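Long-range contacts in protein-glutaminase (Chryseobacterium proteolyticum, PDB 2ZK9), which probably deamidates glutamine side chains in proteins to glutamate with release of ammonia, using a papain-like cysteine hydrolase fold: residues A[13-18]-A[102-107]; A[42-47]-A[140-145]; A[60-65]-A[84-89]; A[67-72]-A[129-134]. One frame throughout, in Å; residues are numbered along the deposited sequence.

Contact 1: residues A[13-18]-A[102-107]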
loop_
_atom_site.group_PDB
_atom_site.type_symbol
_atom_site.label_atom_id
_atom_site.label_comp_id
_atom_site.label_asym_id
_atom_site.label_seq_id
_atom_site.Cartn_x
_atom_site.Cartn_y
_atom_site.Cartn_z
ATOM N N SER A 13 -1.624 14.525 8.419
ATOM C CA SER A 13 -2.181 15.189 7.258
ATOM C C SER A 13 -2.049 14.305 6.025
ATOM O O SER A 13 -2.975 14.182 5.196
ATOM C CB SER A 13 -1.474 16.558 7.043
ATOM O OG SER A 13 -1.970 17.079 5.829
ATOM N N LEU A 14 -0.849 13.765 5.820
ATOM C CA LEU A 14 -0.624 12.919 4.653
ATOM C C LEU A 14 -1.510 11.656 4.730
ATOM O O LEU A 14 -2.081 11.239 3.697
ATOM C CB LEU A 14 0.843 12.570 4.549
ATOM C CG LEU A 14 1.805 13.685 4.246
ATOM C CD1 LEU A 14 3.228 13.226 4.529
ATOM C CD2 LEU A 14 1.637 14.078 2.768
ATOM N N PHE A 15 -1.647 11.046 5.898
ATOM C CA PHE A 15 -2.556 9.910 6.049
ATOM C C PHE A 15 -3.976 10.305 5.620
ATOM O O PHE A 15 -4.636 9.568 4.872
ATOM C CB PHE A 15 -2.518 9.392 7.492
ATOM C CG PHE A 15 -3.434 8.200 7.627
ATOM C CD1 PHE A 15 -4.760 8.321 8.029
ATOM C CD2 PHE A 15 -2.970 6.961 7.326
ATOM C CE1 PHE A 15 -5.564 7.213 8.080
ATOM C CE2 PHE A 15 -3.777 5.851 7.361
ATOM C CZ PHE A 15 -5.080 5.989 7.697
ATOM N N ASN A 16 -4.447 11.446 6.120
ATOM C CA ASN A 16 -5.782 11.883 5.749
ATOM C C ASN A 16 -5.924 12.129 4.261
ATOM O O ASN A 16 -6.963 11.801 3.644
ATOM C CB ASN A 16 -6.144 13.139 6.583
ATOM C CG ASN A 16 -6.363 12.826 8.035
ATOM O OD1 ASN A 16 -6.670 11.713 8.464
ATOM N ND2 ASN A 16 -6.162 13.910 8.811
ATOM N N GLN A 17 -4.905 12.731 3.652
ATOM C CA GLN A 17 -4.932 12.958 2.210
ATOM C C GLN A 17 -5.066 11.646 1.455
ATOM O O GLN A 17 -5.818 11.558 0.469
ATOM C CB GLN A 17 -3.690 13.698 1.729
ATOM C CG GLN A 17 -3.583 15.115 2.318
ATOM C CD GLN A 17 -2.303 15.699 1.847
ATOM O OE1 GLN A 17 -2.080 15.651 0.634
ATOM N NE2 GLN A 17 -1.470 16.187 2.759
ATOM N N ILE A 18 -4.337 10.646 1.887
ATOM C CA ILE A 18 -4.436 9.296 1.260
ATOM C C ILE A 18 -5.803 8.726 1.478
ATOM O O ILE A 18 -6.430 8.232 0.526
ATOM C CB ILE A 18 -3.306 8.415 1.845
ATOM C CG1 ILE A 18 -1.936 8.840 1.271
ATOM C CG2 ILE A 18 -3.597 6.969 1.510
ATOM C CD1 ILE A 18 -0.773 8.264 2.011
ATOM N N ILE A 102 1.866 3.102 6.010
ATOM C CA ILE A 102 0.513 3.556 5.701
ATOM C C ILE A 102 -0.080 2.544 4.768
ATOM O O ILE A 102 0.443 2.289 3.668
ATOM C CB ILE A 102 0.478 4.982 5.149
ATOM C CG1 ILE A 102 0.965 5.973 6.239
ATOM C CG2 ILE A 102 -0.894 5.300 4.654
ATOM C CD1 ILE A 102 1.044 7.420 5.804
ATOM N N ASP A 103 -1.176 1.901 5.192
ATOM C CA ASP A 103 -1.847 0.935 4.357
ATOM C C ASP A 103 -3.325 0.845 4.774
ATOM O O ASP A 103 -3.718 -0.034 5.533
ATOM C CB ASP A 103 -1.247 -0.464 4.448
ATOM C CG ASP A 103 -1.915 -1.453 3.547
ATOM O OD1 ASP A 103 -2.864 -1.052 2.794
ATOM O OD2 ASP A 103 -1.508 -2.620 3.569
ATOM N N PRO A 104 -4.152 1.727 4.245
ATOM C CA PRO A 104 -5.597 1.678 4.550
ATOM C C PRO A 104 -6.324 0.457 4.087
ATOM O O PRO A 104 -7.491 0.295 4.461
ATOM C CB PRO A 104 -6.112 2.957 3.864
ATOM C CG PRO A 104 -4.967 3.894 3.852
ATOM C CD PRO A 104 -3.810 2.971 3.524
ATOM N N SER A 105 -5.739 -0.409 3.283
ATOM C CA SER A 105 -6.384 -1.691 2.979
ATOM C C SER A 105 -6.417 -2.638 4.185
ATOM O O SER A 105 -7.242 -3.509 4.212
ATOM C CB SER A 105 -5.815 -2.378 1.744
ATOM O OG SER A 105 -4.513 -2.962 1.929
ATOM N N LEU A 106 -5.520 -2.425 5.136
ATOM C CA LEU A 106 -5.422 -3.229 6.355
ATOM C C LEU A 106 -5.664 -2.417 7.616
ATOM O O LEU A 106 -6.072 -3.008 8.616
ATOM C CB LEU A 106 -4.096 -3.975 6.417
ATOM C CG LEU A 106 -3.885 -5.006 5.310
ATOM C CD1 LEU A 106 -2.483 -5.604 5.431
ATOM C CD2 LEU A 106 -4.938 -6.082 5.339
ATOM N N PHE A 107 -5.308 -1.157 7.638
ATOM C CA PHE A 107 -5.361 -0.294 8.791
ATOM C C PHE A 107 -5.956 1.034 8.370
ATOM O O PHE A 107 -5.272 1.981 7.947
ATOM C CB PHE A 107 -3.964 -0.129 9.404
ATOM C CG PHE A 107 -3.420 -1.424 9.911
ATOM C CD1 PHE A 107 -3.724 -1.867 11.173
ATOM C CD2 PHE A 107 -2.574 -2.181 9.117
ATOM C CE1 PHE A 107 -3.199 -3.025 11.687
ATOM C CE2 PHE A 107 -2.058 -3.370 9.580
ATOM C CZ PHE A 107 -2.338 -3.764 10.865
#

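Contact 2: residues A[42-47]-A[140-145]. With NA (sodium ion), chain B.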
loop_
_atom_site.group_PDB
_atom_site.type_symbol
_atom_site.label_atom_id
_atom_site.label_comp_id
_atom_site.label_asym_id
_atom_site.label_seq_id
_atom_site.Cartn_x
_atom_site.Cartn_y
_atom_site.Cartn_z
ATOM N N CYS A 42 -2.108 -4.334 -4.968
ATOM C CA CYS A 42 -1.374 -3.664 -3.861
ATOM C C CYS A 42 -0.272 -2.772 -4.371
ATOM O O CYS A 42 -0.026 -1.693 -3.825
ATOM C CB CYS A 42 -0.807 -4.692 -2.917
ATOM S SG CYS A 42 0.228 -5.939 -3.621
ATOM N N TYR A 43 0.419 -3.214 -5.413
ATOM C CA TYR A 43 1.525 -2.460 -6.008
ATOM C C TYR A 43 1.036 -1.124 -6.492
ATOM O O TYR A 43 1.721 -0.101 -6.347
ATOM C CB TYR A 43 2.174 -3.348 -7.090
ATOM C CG TYR A 43 1.199 -3.916 -8.074
ATOM C CD1 TYR A 43 0.566 -5.134 -7.922
ATOM C CD2 TYR A 43 0.853 -3.176 -9.204
ATOM C CE1 TYR A 43 -0.348 -5.629 -8.849
ATOM C CE2 TYR A 43 -0.019 -3.633 -10.128
ATOM C CZ TYR A 43 -0.632 -4.867 -9.961
ATOM O OH TYR A 43 -1.530 -5.296 -10.915
ATOM N N ALA A 44 -0.133 -1.099 -7.144
ATOM C CA ALA A 44 -0.704 0.146 -7.665
ATOM C C ALA A 44 -1.165 1.028 -6.527
ATOM O O ALA A 44 -0.958 2.246 -6.537
ATOM C CB ALA A 44 -1.826 -0.193 -8.625
ATOM N N ARG A 45 -1.818 0.439 -5.508
ATOM C CA ARG A 45 -2.239 1.267 -4.372
ATOM C C ARG A 45 -1.045 1.951 -3.725
ATOM O O ARG A 45 -1.100 3.114 -3.363
ATOM C CB ARG A 45 -3.039 0.462 -3.364
ATOM C CG ARG A 45 -4.297 -0.207 -3.902
ATOM C CD ARG A 45 -5.237 -0.657 -2.836
ATOM N NE ARG A 45 -4.675 -1.578 -1.821
ATOM C CZ ARG A 45 -4.554 -2.877 -1.987
ATOM N NH1 ARG A 45 -4.926 -3.508 -3.077
ATOM N NH2 ARG A 45 -4.001 -3.623 -1.014
ATOM N N ALA A 46 0.051 1.198 -3.555
ATOM C CA ALA A 46 1.238 1.749 -2.893
ATOM C C ALA A 46 1.857 2.854 -3.702
ATOM O O ALA A 46 2.281 3.883 -3.176
ATOM C CB ALA A 46 2.233 0.642 -2.588
ATOM N N HIS A 47 1.935 2.675 -5.040
ATOM C CA HIS A 47 2.555 3.694 -5.861
ATOM C C HIS A 47 1.697 4.964 -5.928
ATOM O O HIS A 47 2.231 6.063 -6.030
ATOM C CB HIS A 47 2.834 3.121 -7.258
ATOM C CG HIS A 47 4.162 3.524 -7.810
ATOM N ND1 HIS A 47 5.270 3.404 -7.104
ATOM C CD2 HIS A 47 4.566 3.971 -9.037
ATOM C CE1 HIS A 47 6.337 3.722 -7.801
ATOM N NE2 HIS A 47 5.913 4.096 -8.991
ATOM N N ASN A 140 10.483 4.444 -5.201
ATOM C CA ASN A 140 10.259 4.403 -6.655
ATOM C C ASN A 140 10.143 2.981 -7.187
ATOM O O ASN A 140 9.701 2.810 -8.323
ATOM C CB ASN A 140 11.261 5.241 -7.418
ATOM C CG ASN A 140 12.641 4.727 -7.525
ATOM O OD1 ASN A 140 13.318 5.174 -8.527
ATOM N ND2 ASN A 140 13.085 3.931 -6.664
ATOM N N VAL A 141 10.519 1.971 -6.426
ATOM C CA VAL A 141 10.342 0.609 -6.873
ATOM C C VAL A 141 8.861 0.261 -6.865
ATOM O O VAL A 141 8.181 0.346 -5.841
ATOM C CB VAL A 141 11.142 -0.368 -5.969
ATOM C CG1 VAL A 141 10.842 -1.790 -6.349
ATOM C CG2 VAL A 141 12.643 -0.054 -6.073
ATOM N N TYR A 142 8.363 -0.178 -8.005
ATOM C CA TYR A 142 6.965 -0.572 -8.141
ATOM C C TYR A 142 6.737 -1.989 -7.660
ATOM O O TYR A 142 5.750 -2.286 -6.962
ATOM C CB TYR A 142 6.584 -0.458 -9.581
ATOM C CG TYR A 142 5.096 -0.546 -9.952
ATOM C CD1 TYR A 142 4.702 -1.359 -10.978
ATOM C CD2 TYR A 142 4.132 0.227 -9.323
ATOM C CE1 TYR A 142 3.352 -1.429 -11.374
ATOM C CE2 TYR A 142 2.837 0.212 -9.717
ATOM C CZ TYR A 142 2.448 -0.612 -10.749
ATOM O OH TYR A 142 1.113 -0.579 -11.121
ATOM N N TYR A 143 7.631 -2.895 -8.016
ATOM C CA TYR A 143 7.586 -4.289 -7.576
ATOM C C TYR A 143 9.041 -4.782 -7.410
ATOM O O TYR A 143 9.897 -4.485 -8.224
ATOM C CB TYR A 143 6.830 -5.192 -8.524
ATOM C CG TYR A 143 6.877 -6.646 -8.155
ATOM C CD1 TYR A 143 6.210 -7.125 -6.992
ATOM C CD2 TYR A 143 7.667 -7.555 -8.832
ATOM C CE1 TYR A 143 6.282 -8.442 -6.602
ATOM C CE2 TYR A 143 7.735 -8.873 -8.470
ATOM C CZ TYR A 143 7.037 -9.314 -7.360
ATOM O OH TYR A 143 7.161 -10.649 -7.031
ATOM N N ARG A 144 9.227 -5.580 -6.370
ATOM C CA ARG A 144 10.469 -6.246 -6.027
ATOM C C ARG A 144 10.216 -7.743 -5.936
ATOM O O ARG A 144 9.403 -8.157 -5.110
ATOM C CB ARG A 144 11.023 -5.785 -4.673
ATOM C CG ARG A 144 12.221 -6.607 -4.219
ATOM C CD ARG A 144 12.729 -6.172 -2.855
ATOM N NE ARG A 144 13.937 -6.890 -2.437
ATOM C CZ ARG A 144 13.953 -8.108 -1.920
ATOM N NH1 ARG A 144 12.855 -8.791 -1.752
ATOM N NH2 ARG A 144 15.103 -8.661 -1.564
ATOM N N SER A 145 10.883 -8.513 -6.785
ATOM C CA SER A 145 10.714 -9.965 -6.677
ATOM C C SER A 145 11.433 -10.506 -5.452
ATOM O O SER A 145 12.313 -9.855 -4.925
ATOM C CB SER A 145 11.293 -10.599 -7.962
ATOM O OG SER A 145 12.688 -10.568 -7.884
HETATM NA NA NA B . -1.529 -7.065 -4.230
HETATM O O HOH W 1 4.409 -0.408 -5.442
HETATM O O HOH W 2 8.437 3.960 -10.434
HETATM O O HOH W 3 -1.466 -7.745 -1.825
HETATM O O HOH W 4 -0.581 -9.832 -3.860
#

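Contact 3: residues A[60-65]-A[84-89]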
loop_
_atom_site.group_PDB
_atom_site.type_symbol
_atom_site.label_atom_id
_atom_site.label_comp_id
_atom_site.label_asym_id
_atom_site.label_seq_id
_atom_site.Cartn_x
_atom_site.Cartn_y
_atom_site.Cartn_z
ATOM N N CYS A 60 9.110 8.257 0.162
ATOM C CA CYS A 60 9.017 7.209 1.140
ATOM C C CYS A 60 9.748 5.984 0.611
ATOM O O CYS A 60 10.233 5.967 -0.510
ATOM C CB CYS A 60 7.557 6.895 1.427
ATOM S SG CYS A 60 6.610 6.374 -0.018
ATOM N N GLU A 61 9.799 4.969 1.486
ATOM C CA GLU A 61 10.204 3.632 1.058
ATOM C C GLU A 61 8.998 2.808 0.726
ATOM O O GLU A 61 7.835 3.169 1.066
ATOM C CB GLU A 61 11.016 2.968 2.196
ATOM C CG GLU A 61 12.412 3.589 2.348
ATOM C CD GLU A 61 13.065 3.077 3.598
ATOM O OE1 GLU A 61 12.698 3.521 4.710
ATOM O OE2 GLU A 61 13.924 2.125 3.503
ATOM N N LYS A 62 9.194 1.656 0.135
ATOM C CA LYS A 62 8.234 0.552 0.102
ATOM C C LYS A 62 8.722 -0.495 1.091
ATOM O O LYS A 62 9.930 -0.708 1.209
ATOM C CB LYS A 62 8.094 -0.081 -1.261
ATOM C CG LYS A 62 7.671 0.805 -2.402
ATOM C CD LYS A 62 6.235 1.305 -2.292
ATOM C CE LYS A 62 5.873 2.322 -3.338
ATOM N NZ LYS A 62 6.059 1.750 -4.685
ATOM N N GLN A 63 7.790 -1.205 1.717
ATOM C CA GLN A 63 8.142 -2.484 2.311
ATOM C C GLN A 63 7.346 -3.564 1.573
ATOM O O GLN A 63 6.128 -3.454 1.428
ATOM C CB GLN A 63 7.859 -2.561 3.810
ATOM C CG GLN A 63 8.384 -3.848 4.434
ATOM C CD GLN A 63 8.387 -3.866 5.937
ATOM O OE1 GLN A 63 7.591 -4.562 6.575
ATOM N NE2 GLN A 63 9.247 -3.049 6.551
ATOM N N PHE A 64 8.070 -4.582 1.115
ATOM C CA PHE A 64 7.522 -5.773 0.520
ATOM C C PHE A 64 7.598 -6.902 1.515
ATOM O O PHE A 64 8.653 -7.103 2.119
ATOM C CB PHE A 64 8.276 -6.170 -0.743
ATOM C CG PHE A 64 8.120 -5.192 -1.880
ATOM C CD1 PHE A 64 7.150 -5.368 -2.856
ATOM C CD2 PHE A 64 8.936 -4.073 -2.004
ATOM C CE1 PHE A 64 6.954 -4.470 -3.878
ATOM C CE2 PHE A 64 8.758 -3.151 -3.019
ATOM C CZ PHE A 64 7.761 -3.352 -3.982
ATOM N N VAL A 65 6.519 -7.669 1.669
ATOM C CA VAL A 65 6.531 -8.853 2.516
ATOM C C VAL A 65 6.087 -10.023 1.660
ATOM O O VAL A 65 5.215 -9.857 0.804
ATOM C CB VAL A 65 5.639 -8.627 3.777
ATOM C CG1 VAL A 65 4.203 -8.298 3.468
ATOM C CG2 VAL A 65 5.706 -9.844 4.690
ATOM N N VAL A 84 2.634 -5.205 -0.348
ATOM C CA VAL A 84 3.463 -4.032 -0.334
ATOM C C VAL A 84 2.633 -2.860 0.188
ATOM O O VAL A 84 1.438 -2.769 -0.092
ATOM C CB VAL A 84 4.074 -3.737 -1.734
ATOM C CG1 VAL A 84 3.028 -3.562 -2.806
ATOM C CG2 VAL A 84 5.007 -2.548 -1.688
ATOM N N ALA A 85 3.296 -1.951 0.883
ATOM C CA ALA A 85 2.743 -0.682 1.274
ATOM C C ALA A 85 3.890 0.325 1.401
ATOM O O ALA A 85 5.044 0.006 1.207
ATOM C CB ALA A 85 1.920 -0.805 2.555
ATOM N N ILE A 86 3.519 1.588 1.687
ATOM C CA ILE A 86 4.537 2.622 1.856
ATOM C C ILE A 86 4.997 2.664 3.294
ATOM O O ILE A 86 4.208 2.526 4.232
ATOM C CB ILE A 86 4.045 4.004 1.352
ATOM C CG1 ILE A 86 2.836 4.563 2.094
ATOM C CG2 ILE A 86 3.851 3.955 -0.151
ATOM C CD1 ILE A 86 2.617 6.030 1.850
ATOM N N LEU A 87 6.305 2.864 3.456
ATOM C CA LEU A 87 6.999 2.929 4.722
ATOM C C LEU A 87 7.563 4.349 4.847
ATOM O O LEU A 87 8.505 4.702 4.129
ATOM C CB LEU A 87 8.098 1.868 4.798
ATOM C CG LEU A 87 8.873 1.821 6.096
ATOM C CD1 LEU A 87 8.006 1.333 7.244
ATOM C CD2 LEU A 87 10.115 0.983 5.942
ATOM N N VAL A 88 6.919 5.171 5.666
ATOM C CA VAL A 88 7.169 6.592 5.770
ATOM C C VAL A 88 8.046 6.888 6.977
ATOM O O VAL A 88 7.865 6.371 8.050
ATOM C CB VAL A 88 5.818 7.321 5.898
ATOM C CG1 VAL A 88 5.976 8.852 5.871
ATOM C CG2 VAL A 88 4.890 6.883 4.781
ATOM N N SER A 89 9.075 7.721 6.767
ATOM C CA SER A 89 9.909 8.188 7.829
ATOM C C SER A 89 9.500 9.578 8.238
ATOM O O SER A 89 9.195 10.401 7.383
ATOM C CB SER A 89 11.351 8.274 7.346
ATOM O OG SER A 89 11.913 6.980 7.105
HETATM O O HOH W 5 11.047 5.644 4.891
#

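Contact 4: residues A[67-72]-A[129-134]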
loop_
_atom_site.group_PDB
_atom_site.type_symbol
_atom_site.label_atom_id
_atom_site.label_comp_id
_atom_site.label_asym_id
_atom_site.label_seq_id
_atom_site.Cartn_x
_atom_site.Cartn_y
_atom_site.Cartn_z
ATOM N N GLY A 67 5.360 -14.476 1.412
ATOM C CA GLY A 67 5.116 -15.684 2.164
ATOM C C GLY A 67 3.834 -16.335 1.807
ATOM O O GLY A 67 3.278 -16.084 0.752
ATOM N N ASN A 68 3.356 -17.151 2.736
ATOM C CA ASN A 68 2.011 -17.714 2.695
ATOM C C ASN A 68 1.127 -16.701 3.427
ATOM O O ASN A 68 0.867 -16.837 4.620
ATOM C CB ASN A 68 1.990 -19.065 3.389
ATOM C CG ASN A 68 0.613 -19.674 3.432
ATOM O OD1 ASN A 68 -0.229 -19.376 2.593
ATOM N ND2 ASN A 68 0.360 -20.490 4.417
ATOM N N LEU A 69 0.753 -15.625 2.745
ATOM C CA LEU A 69 0.114 -14.480 3.406
ATOM C C LEU A 69 -1.399 -14.630 3.351
ATOM O O LEU A 69 -1.974 -15.140 2.414
ATOM C CB LEU A 69 0.539 -13.175 2.736
ATOM C CG LEU A 69 2.029 -12.956 2.603
ATOM C CD1 LEU A 69 2.274 -11.572 1.996
ATOM C CD2 LEU A 69 2.773 -13.100 3.934
ATOM N N LYS A 70 -2.038 -14.119 4.412
ATOM C CA LYS A 70 -3.475 -14.157 4.604
ATOM C C LYS A 70 -3.893 -12.866 5.298
ATOM O O LYS A 70 -3.269 -12.487 6.280
ATOM C CB LYS A 70 -3.854 -15.340 5.525
ATOM C CG LYS A 70 -3.485 -16.706 5.096
ATOM C CD LYS A 70 -4.196 -17.193 3.913
ATOM C CE LYS A 70 -3.899 -18.679 3.546
ATOM N NZ LYS A 70 -4.288 -19.592 4.693
ATOM N N ALA A 71 -4.983 -12.243 4.821
ATOM C CA ALA A 71 -5.472 -11.018 5.426
ATOM C C ALA A 71 -6.985 -11.025 5.420
ATOM O O ALA A 71 -7.626 -11.583 4.532
ATOM C CB ALA A 71 -4.938 -9.813 4.699
ATOM N N SER A 72 -7.555 -10.352 6.394
ATOM C CA SER A 72 -9.010 -10.206 6.507
ATOM C C SER A 72 -9.456 -8.742 6.449
ATOM O O SER A 72 -8.772 -7.894 6.967
ATOM C CB SER A 72 -9.418 -10.756 7.842
ATOM O OG SER A 72 -10.871 -10.636 7.963
ATOM N N ALA A 129 -0.660 -19.284 7.971
ATOM C CA ALA A 129 -0.030 -18.132 7.367
ATOM C C ALA A 129 1.373 -17.966 7.913
ATOM O O ALA A 129 1.609 -18.239 9.081
ATOM C CB ALA A 129 -0.858 -16.886 7.633
ATOM N N SER A 130 2.299 -17.500 7.085
ATOM C CA SER A 130 3.661 -17.269 7.533
ATOM C C SER A 130 4.370 -16.300 6.589
ATOM O O SER A 130 4.091 -16.265 5.396
ATOM C CB SER A 130 4.476 -18.563 7.611
ATOM O OG SER A 130 4.510 -19.246 6.391
ATOM N N VAL A 131 5.311 -15.552 7.145
ATOM C CA VAL A 131 6.210 -14.668 6.392
ATOM C C VAL A 131 7.492 -15.430 6.056
ATOM O O VAL A 131 8.114 -15.984 6.940
ATOM C CB VAL A 131 6.539 -13.401 7.180
ATOM C CG1 VAL A 131 7.627 -12.592 6.497
ATOM C CG2 VAL A 131 5.298 -12.529 7.430
ATOM N N SER A 132 7.856 -15.454 4.783
ATOM C CA SER A 132 9.106 -16.065 4.354
ATOM C C SER A 132 10.227 -15.033 4.324
ATOM O O SER A 132 11.384 -15.348 4.663
ATOM C CB SER A 132 9.036 -16.717 2.987
ATOM O OG SER A 132 8.548 -15.842 1.999
ATOM N N SER A 133 9.967 -13.776 3.960
ATOM C CA SER A 133 10.965 -12.720 3.983
ATOM C C SER A 133 10.236 -11.367 3.873
ATOM O O SER A 133 9.066 -11.302 3.550
ATOM C CB SER A 133 11.974 -12.817 2.827
ATOM O OG SER A 133 11.360 -12.582 1.584
ATOM N N TYR A 134 10.989 -10.301 4.117
ATOM C CA TYR A 134 10.509 -8.949 3.825
ATOM C C TYR A 134 11.693 -8.093 3.445
ATOM O O TYR A 134 12.846 -8.423 3.790
ATOM C CB TYR A 134 9.705 -8.312 4.954
ATOM C CG TYR A 134 10.474 -7.807 6.118
ATOM C CD1 TYR A 134 10.818 -8.707 7.139
ATOM C CD2 TYR A 134 10.886 -6.497 6.265
ATOM C CE1 TYR A 134 11.526 -8.283 8.224
ATOM C CE2 TYR A 134 11.605 -6.049 7.368
ATOM C CZ TYR A 134 11.928 -6.981 8.359
ATOM O OH TYR A 134 12.626 -6.639 9.470
HETATM O O HOH W 6 2.398 -21.040 6.477
HETATM O O HOH W 7 6.007 -18.638 4.228
#

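Contact 1: residues A[13-18]-A[102-107]
Helix 8-19 lies against the chain as it leaves strand 97-102. F15 and I18, one turn apart on the helix, meet I102 and P104. F15, I18 and I102 are buried, P104 is partly exposed, and their contacts are apolar. The branch methyl CG2 of I102 is the shared point. CD2 of F15 lies 3.8 Å from I102 CG2, and CD1 of I18 reaches the same methyl at 4.0 Å. Both helix side chains cross I102 obliquely. The F15 CG atom is anti to its backbone N (chi1 -179°), which carries the ring over to the loop. P104 packs beside the F15 ring and against I18. Its CG lies 4.1 Å from CG2 of I18, and these two side chains cross at about a right angle. M49 of helix 42-55 also touches both I18 and P104.

The packing loosens along the F15 ring. Its tip, CZ, meets the carbonyl O of F107 at 4.0 Å, near the ring plane. The ring of F107 leads away from the helix and rests on V112 and helix 114-120. On the far side of helix 8-19, N16 is exposed to solvent.

D103 points away from the helix. Its OD1 accepts S105 N (3.0 Å) from above the carboxylate plane, closing an Asx turn. S105 OG donates to the same D103 OD1 at 2.7 Å, on the syn lone pair. OD2 is hydrogen-bonded to H83 NE2 and W117 NE1. These bonds would probably keep the carboxylate ionised. The arrangement is consistent with the aspartate of a papain-like Cys-His-Asp catalytic triad.

Contact 2: residues A[42-47]-A[140-145]
Y142 has the most surface buried here, and it packs between Y43 and H47, one turn apart on helix 42-55. Its CG is anti to the backbone N (chi1 -168°), which sends the ring in against the helix. Y43 turns an edge to the face of Y142, offset toward its hydroxyl end, planes at 82°, Y43 CD2 3.4 Å from Y142 CZ. On the H47 side the roles change. The edge of Y142 meets a face of the imidazole, with Y142 CD2 3.6 Å from H47 CG. Y142 OH is hydrogen-bonded to N158 OD1, and H47 ND1 to K62 NZ. A water joins the backbones, donating to Y43 O (2.9 Å) and Y142 O (2.8 Å). An alanine in place of Y142 would lose both ring contacts and the bond to N158, and would probably loosen the 140-145 chain from the helix. Y142 and Y143 both face L151 in a classic beta bulge. At the start of the helix, C42 SG lies 2.2 Å from the bound sodium ion. A cysteine at the N-terminal end of a helix, with H83 touching it, is consistent with the nucleophile site of papain-like enzymes.

Contact 3: residues A[60-65]-A[84-89]
Strands 61-66 and 82-91 run antiparallel in the central mixed sheet of this papain-like fold. Four backbone bonds join residues 61-63 to residues 85-87. E61 and L87 form one hydrogen-bonded pair. E61 N donates to L87 O at 3.0 Å, in the carbonyl plane. L87 N returns a nearly straight bond to E61 O (2.9 Å, 178° at the hydrogen), but arrives above that carbonyl plane. Q63 and A85 form the next such pair. Q63 N reaches A85 O at 3.0 Å, while A85 N to Q63 O is longer, at 3.3 Å.

The polar side chains find partners too. E61 OE1 forms a salt bridge with K99 NZ. It also accepts from a water that donates to L87 O and accepts from S89 OG, so L87 O has a second donor. K62 bends at chi2 and chi4, bringing its NZ to the carbonyl O atoms of V141 and G139, which would probably stabilise the charge on this buried ammonium. Q63 is extended, and its amide bonds to N136 and D114 through NE2 and to R118 through OE1.

Apolar contacts lie on the face with F64 and V84, which stand side by side. C60 SG rests 3.7 Å from CG2 of I86. An alanine in place of F64 would lose the ring face that lies on V84 CG2, and would probably leave this methyl less well packed. In the CH-pi contact V84 CG2 sits 3.6 Å from the centroid of the F64 ring, 16° off the ring normal.

Contact 4: residues A[67-72]-A[129-134]
Two backbone hydrogen bonds join N68 and S130. S130 N donates to N68 O at 2.9 Å, from above the carbonyl plane. The return bond, N68 N to S130 O, is weak, because it bends to 125° at the hydrogen. Two CA-H...O contacts lie beside them. A129 CA approaches N68 O at 3.2 Å, and G67 CA approaches S130 O at 3.4 Å.

G67 lies very close to residues 130-132. A beta carbon there would fall 2.2 Å from S130 O, and the backbone angles would also press it on the preceding carbonyl O. OG of S132 stands 3.4 Å from G67 CA and makes a weak hydrogen bond to Y66 O.

Here the antiparallel pairing of strands 61-66 and 130-138 continues just past Y66. The chain turns a corner at G67 and N68 and passes into strand 69-72, which pairs with strand 77-80. S132 and S133 both face Y66, so strand 130-138 carries a classic beta bulge.

Water contacts lie on the side of N68 and S130, which are exposed. One water accepts from N68 ND2 and is also bonded to S130 OG, at 2.8 Å. A second water meets the same hydroxyl and has a weak bond from N68 N.

Apolar contacts are few. The CG of K70 packs on A129 CB at 3.7 Å. The K70 chain bends at chi2 and chi4, and its NZ bonds to the carbonyl O atoms of S128 and C126. CD2 of L69 reaches V131 CG2 more loosely, at 4.4 Å.

Helix 8-19 comes first in the chain, and contact 1 closes a loop from it to the chain after strand 97-102. Helix 42-55 follows. Contact 2 joins its start to strand 141-144, so contacts 1 and 2 cross. Contact 3 pairs strands 61-66 and 82-91 and is nested inside both loops. Contact 4 ties the corner before strand 69-72 to strand 130-138. It is nested in contact 2 but crosses contacts 1 and 3. The backbone of I86 bonds to I102, which connects contact 3 to contact 1. K62 connects contact 3 to contact 2. Contacts 3 and 4 share the central sheet, where V65 touches V131.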